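Local atomic coordinates of protein-L-isoaspartate O-methyltransferase beta-aspartate methyltransferase (Plasmodium falciparum, PDB entry 2PBF), a protein that probably transfers a methyl group from S-adenosyl-L-methionine to the isoaspartyl residues of damaged proteins, a first step in their repair. Residues G169-E174 and Y197-Y202. Sequence-based numbering, arbitrary orientation.
With SAH (S-adenosyl-L-homocysteine), chain C.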
ATOM      1  N   GLY A 169       2.294   2.268   4.757  1.00 27.66           N
ATOM      2  CA  GLY A 169       1.023   2.891   5.126  1.00 28.61           C
ATOM      3  C   GLY A 169       0.962   3.327   6.589  1.00 29.17           C
ATOM      4  O   GLY A 169      -0.123   3.488   7.132  1.00 28.85           O
ATOM      5  N   ALA A 170       2.140   3.530   7.194  1.00 29.48           N
ATOM      6  CA  ALA A 170       2.272   3.927   8.573  1.00 29.46           C
ATOM      7  C   ALA A 170       3.507   4.804   8.686  1.00 30.86           C
ATOM      8  O   ALA A 170       4.467   4.652   7.922  1.00 30.71           O
ATOM      9  CB  ALA A 170       2.356   2.704   9.504  1.00 29.49           C
ATOM     10  N   SER A 171       3.446   5.757   9.617  1.00 31.32           N
ATOM     11  CA  SER A 171       4.465   6.768   9.781  1.00 32.25           C
ATOM     12  C   SER A 171       5.651   6.287  10.614  1.00 33.22           C
ATOM     13  O   SER A 171       5.486   5.637  11.648  1.00 32.21           O
ATOM     14  CB  SER A 171       3.854   7.983  10.455  1.00 32.21           C
ATOM     15  OG  SER A 171       4.833   8.960  10.628  1.00 31.82           O
ATOM     16  N   ALA A 172       6.843   6.641  10.152  1.00 34.72           N
ATOM     17  CA  ALA A 172       8.073   6.187  10.759  1.00 36.56           C
ATOM     18  C   ALA A 172       8.750   7.351  11.467  1.00 38.30           C
ATOM     19  O   ALA A 172       8.802   8.468  10.930  1.00 38.96           O
ATOM     20  CB  ALA A 172       8.998   5.633   9.693  1.00 36.33           C
ATOM     21  N   SER A 173       9.286   7.079  12.659  1.00 40.11           N
ATOM     22  CA  SER A 173      10.108   8.057  13.397  1.00 41.61           C
ATOM     23  C   SER A 173      11.298   8.527  12.560  1.00 42.24           C
ATOM     24  O   SER A 173      11.734   9.677  12.671  1.00 42.97           O
ATOM     25  CB  SER A 173      10.562   7.480  14.746  1.00 40.95           C
ATOM     26  OG  SER A 173      11.339   6.304  14.594  1.00 42.82           O
ATOM     27  N   GLU A 174      11.819   7.622  11.730  1.00 43.22           N
ATOM     28  CA  GLU A 174      12.867   7.931  10.742  1.00 43.83           C
ATOM     29  C   GLU A 174      12.871   6.869   9.635  1.00 43.59           C
ATOM     30  O   GLU A 174      12.304   5.790   9.818  1.00 43.85           O
ATOM     31  CB  GLU A 174      14.258   8.075  11.398  1.00 43.92           C
ATOM     32  CG  GLU A 174      14.908   6.772  11.881  1.00 46.84           C
ATOM     33  CD  GLU A 174      14.418   6.321  13.249  1.00 50.73           C
ATOM     34  OE1 GLU A 174      14.473   7.125  14.214  1.00 52.80           O
ATOM     35  OE2 GLU A 174      13.987   5.151  13.367  1.00 52.37           O
ATOM     36  N   TYR A 197       7.319  18.461  13.759  1.00 36.53           N
ATOM     37  CA  TYR A 197       5.936  18.511  14.272  1.00 35.39           C
ATOM     38  C   TYR A 197       4.894  18.079  13.269  1.00 34.79           C
ATOM     39  O   TYR A 197       3.709  18.330  13.470  1.00 34.27           O
ATOM     40  CB  TYR A 197       5.582  19.929  14.776  1.00 35.65           C
ATOM     41  CG  TYR A 197       6.385  20.282  15.975  1.00 35.15           C
ATOM     42  CD1 TYR A 197       6.038  19.798  17.243  1.00 34.22           C
ATOM     43  CD2 TYR A 197       7.547  21.027  15.833  1.00 35.97           C
ATOM     44  CE1 TYR A 197       6.812  20.099  18.330  1.00 36.04           C
ATOM     45  CE2 TYR A 197       8.334  21.319  16.902  1.00 35.73           C
ATOM     46  CZ  TYR A 197       7.972  20.865  18.137  1.00 35.71           C
ATOM     47  OH  TYR A 197       8.784  21.193  19.170  1.00 35.87           O
ATOM     48  N   THR A 198       5.332  17.452  12.185  1.00 33.98           N
ATOM     49  CA  THR A 198       4.419  16.860  11.232  1.00 33.83           C
ATOM     50  C   THR A 198       4.852  15.445  10.840  1.00 33.29           C
ATOM     51  O   THR A 198       5.946  14.995  11.212  1.00 32.94           O
ATOM     52  CB  THR A 198       4.208  17.761   9.984  1.00 33.69           C
ATOM     53  OG1 THR A 198       5.385  17.766   9.176  1.00 34.80           O
ATOM     54  CG2 THR A 198       3.876  19.183  10.395  1.00 32.93           C
ATOM     55  N   GLN A 199       3.949  14.711  10.185  1.00 32.76           N
ATOM     56  CA  GLN A 199       4.349  13.535   9.414  1.00 32.36           C
ATOM     57  C   GLN A 199       4.416  13.997   7.970  1.00 31.90           C
ATOM     58  O   GLN A 199       3.489  14.634   7.484  1.00 31.86           O
ATOM     59  CB  GLN A 199       3.370  12.379   9.599  1.00 32.36           C
ATOM     60  CG  GLN A 199       3.298  11.867  11.041  1.00 32.57           C
ATOM     61  CD  GLN A 199       2.086  10.995  11.327  1.00 33.40           C
ATOM     62  OE1 GLN A 199       1.067  11.071  10.648  1.00 35.54           O
ATOM     63  NE2 GLN A 199       2.196  10.165  12.355  1.00 36.05           N
ATOM     64  N   VAL A 200       5.537  13.720   7.319  1.00 32.15           N
ATOM     65  CA  VAL A 200       5.794  14.179   5.960  1.00 32.91           C
ATOM     66  C   VAL A 200       5.889  13.006   4.996  1.00 32.46           C
ATOM     67  O   VAL A 200       6.746  12.131   5.141  1.00 32.41           O
ATOM     68  CB  VAL A 200       7.094  15.056   5.848  1.00 33.22           C
ATOM     69  CG1 VAL A 200       7.227  15.624   4.439  1.00 34.87           C
ATOM     70  CG2 VAL A 200       7.080  16.210   6.854  1.00 32.89           C
ATOM     71  N   LEU A 201       5.022  13.012   3.997  1.00 32.92           N
ATOM     72  CA  LEU A 201       5.054  11.978   2.981  1.00 33.68           C
ATOM     73  C   LEU A 201       6.216  12.201   2.033  1.00 34.24           C
ATOM     74  O   LEU A 201       6.282  13.237   1.377  1.00 34.97           O
ATOM     75  CB  LEU A 201       3.729  11.912   2.198  1.00 33.61           C
ATOM     76  CG  LEU A 201       3.508  10.646   1.355  1.00 31.92           C
ATOM     77  CD1 LEU A 201       3.109   9.462   2.237  1.00 28.42           C
ATOM     78  CD2 LEU A 201       2.442  10.935   0.330  1.00 31.40           C
ATOM     79  N   TYR A 202       7.103  11.206   1.968  1.00 34.64           N
ATOM     80  CA  TYR A 202       8.311  11.225   1.150  1.00 35.78           C
ATOM     81  C   TYR A 202       8.237  10.258  -0.019  1.00 36.12           C
ATOM     82  O   TYR A 202       7.757   9.134   0.114  1.00 36.21           O
ATOM     83  CB  TYR A 202       9.543  10.864   2.002  1.00 36.29           C
ATOM     84  CG  TYR A 202      10.179  12.047   2.669  1.00 36.98           C
ATOM     85  CD1 TYR A 202       9.728  12.507   3.901  1.00 35.60           C
ATOM     86  CD2 TYR A 202      11.230  12.727   2.046  1.00 39.93           C
ATOM     87  CE1 TYR A 202      10.304  13.603   4.504  1.00 39.00           C
ATOM     88  CE2 TYR A 202      11.821  13.827   2.626  1.00 39.70           C
ATOM     89  CZ  TYR A 202      11.361  14.268   3.855  1.00 40.65           C
ATOM     90  OH  TYR A 202      11.972  15.368   4.426  1.00 40.66           O
TER
HETATM   91  N   SAH C 301      -2.783   0.466   3.819  1.00 26.69           N
HETATM   92  CA  SAH C 301      -3.563   0.199   5.054  1.00 25.82           C
HETATM   93  CB  SAH C 301      -3.082   1.116   6.149  1.00 25.87           C
HETATM   94  CG  SAH C 301      -3.516   0.545   7.492  1.00 26.37           C
HETATM   95  SD  SAH C 301      -2.966   1.574   8.856  1.00 30.06           S
HETATM   96  C   SAH C 301      -5.077   0.329   4.860  1.00 26.11           C
HETATM   97  O   SAH C 301      -5.517   1.301   4.241  1.00 24.73           O
HETATM   98  OXT SAH C 301      -5.871  -0.535   5.312  1.00 24.57           O
HETATM   99  C5' SAH C 301      -1.245   1.015   8.874  1.00 30.80           C
HETATM  100  C4' SAH C 301      -1.021  -0.462   9.201  1.00 30.88           C
HETATM  101  O4' SAH C 301       0.343  -0.614   9.477  1.00 32.06           O
HETATM  102  C3' SAH C 301      -1.760  -1.026  10.406  1.00 30.09           C
HETATM  103  O3' SAH C 301      -2.574  -2.108   9.984  1.00 28.25           O
HETATM  104  C2' SAH C 301      -0.661  -1.469  11.360  1.00 30.61           C
HETATM  105  O2' SAH C 301      -0.993  -2.653  12.051  1.00 30.16           O
HETATM  106  C1' SAH C 301       0.497  -1.676  10.405  1.00 30.67           C
HETATM  107  N9  SAH C 301       1.849  -1.545  10.991  1.00 31.12           N
HETATM  108  C8  SAH C 301       2.236  -0.645  11.942  1.00 31.73           C
HETATM  109  N7  SAH C 301       3.559  -0.815  12.166  1.00 32.36           N
HETATM  110  C5  SAH C 301       4.023  -1.825  11.397  1.00 29.82           C
HETATM  111  C6  SAH C 301       5.282  -2.423  11.263  1.00 31.26           C
HETATM  112  N6  SAH C 301       6.338  -2.032  11.964  1.00 29.90           N
HETATM  113  N1  SAH C 301       5.450  -3.434  10.352  1.00 32.96           N
HETATM  114  C2  SAH C 301       4.375  -3.875   9.604  1.00 30.97           C
HETATM  115  N3  SAH C 301       3.148  -3.282   9.767  1.00 30.07           N
HETATM  116  C4  SAH C 301       2.961  -2.274  10.646  1.00 29.94           C
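Ser-171 and Gln-199 carry this small contact alone, burying 83 Å² between the loop 169-174 and the strand residues of 197-202. The touching is van der Waals in kind. Ser-171 OG rests on the aliphatic part of the glutamine, 3.3 Å from Gln-199 CG, while Ser-171 CB meets the amide end, 3.3 Å from Gln-199 NE2. With chi1 at 179° the hydroxyl lies opposite the serine's backbone N, and this sets Ser-171 OG against the CG and CD of Gln-199. Although Ser-171 OG also comes within 3.4 Å of Gln-199 NE2, the angle is too poor for a hydrogen bond.

Polar bonds with the segment 221-224 help to place both residues. Gln-199 OE1 accepts from the backbone N of Phe-221, which helps to hold the amide in place beside the serine; Gln-199 NE2 is also hydrogen-bonded outside the two segments. Ser-171 makes backbone hydrogen bonds with Val-222 and Leu-224.

On the ligand side, Gly-169 O lies 3.2 Å from SAH C5' and Ala-170 CB 3.9 Å from SAH O4', the methyl pointing away from the strand.

In the Rossmann-like methyltransferase fold, the loop 169-174 leaves parallel strand 163-168 and leads to helix 177-182; its first residues, Gly-169 and Ala-170, line the S-adenosyl-L-homocysteine pocket. Strand 198-205 lies between strands 187-195 and 212-219, antiparallel to both.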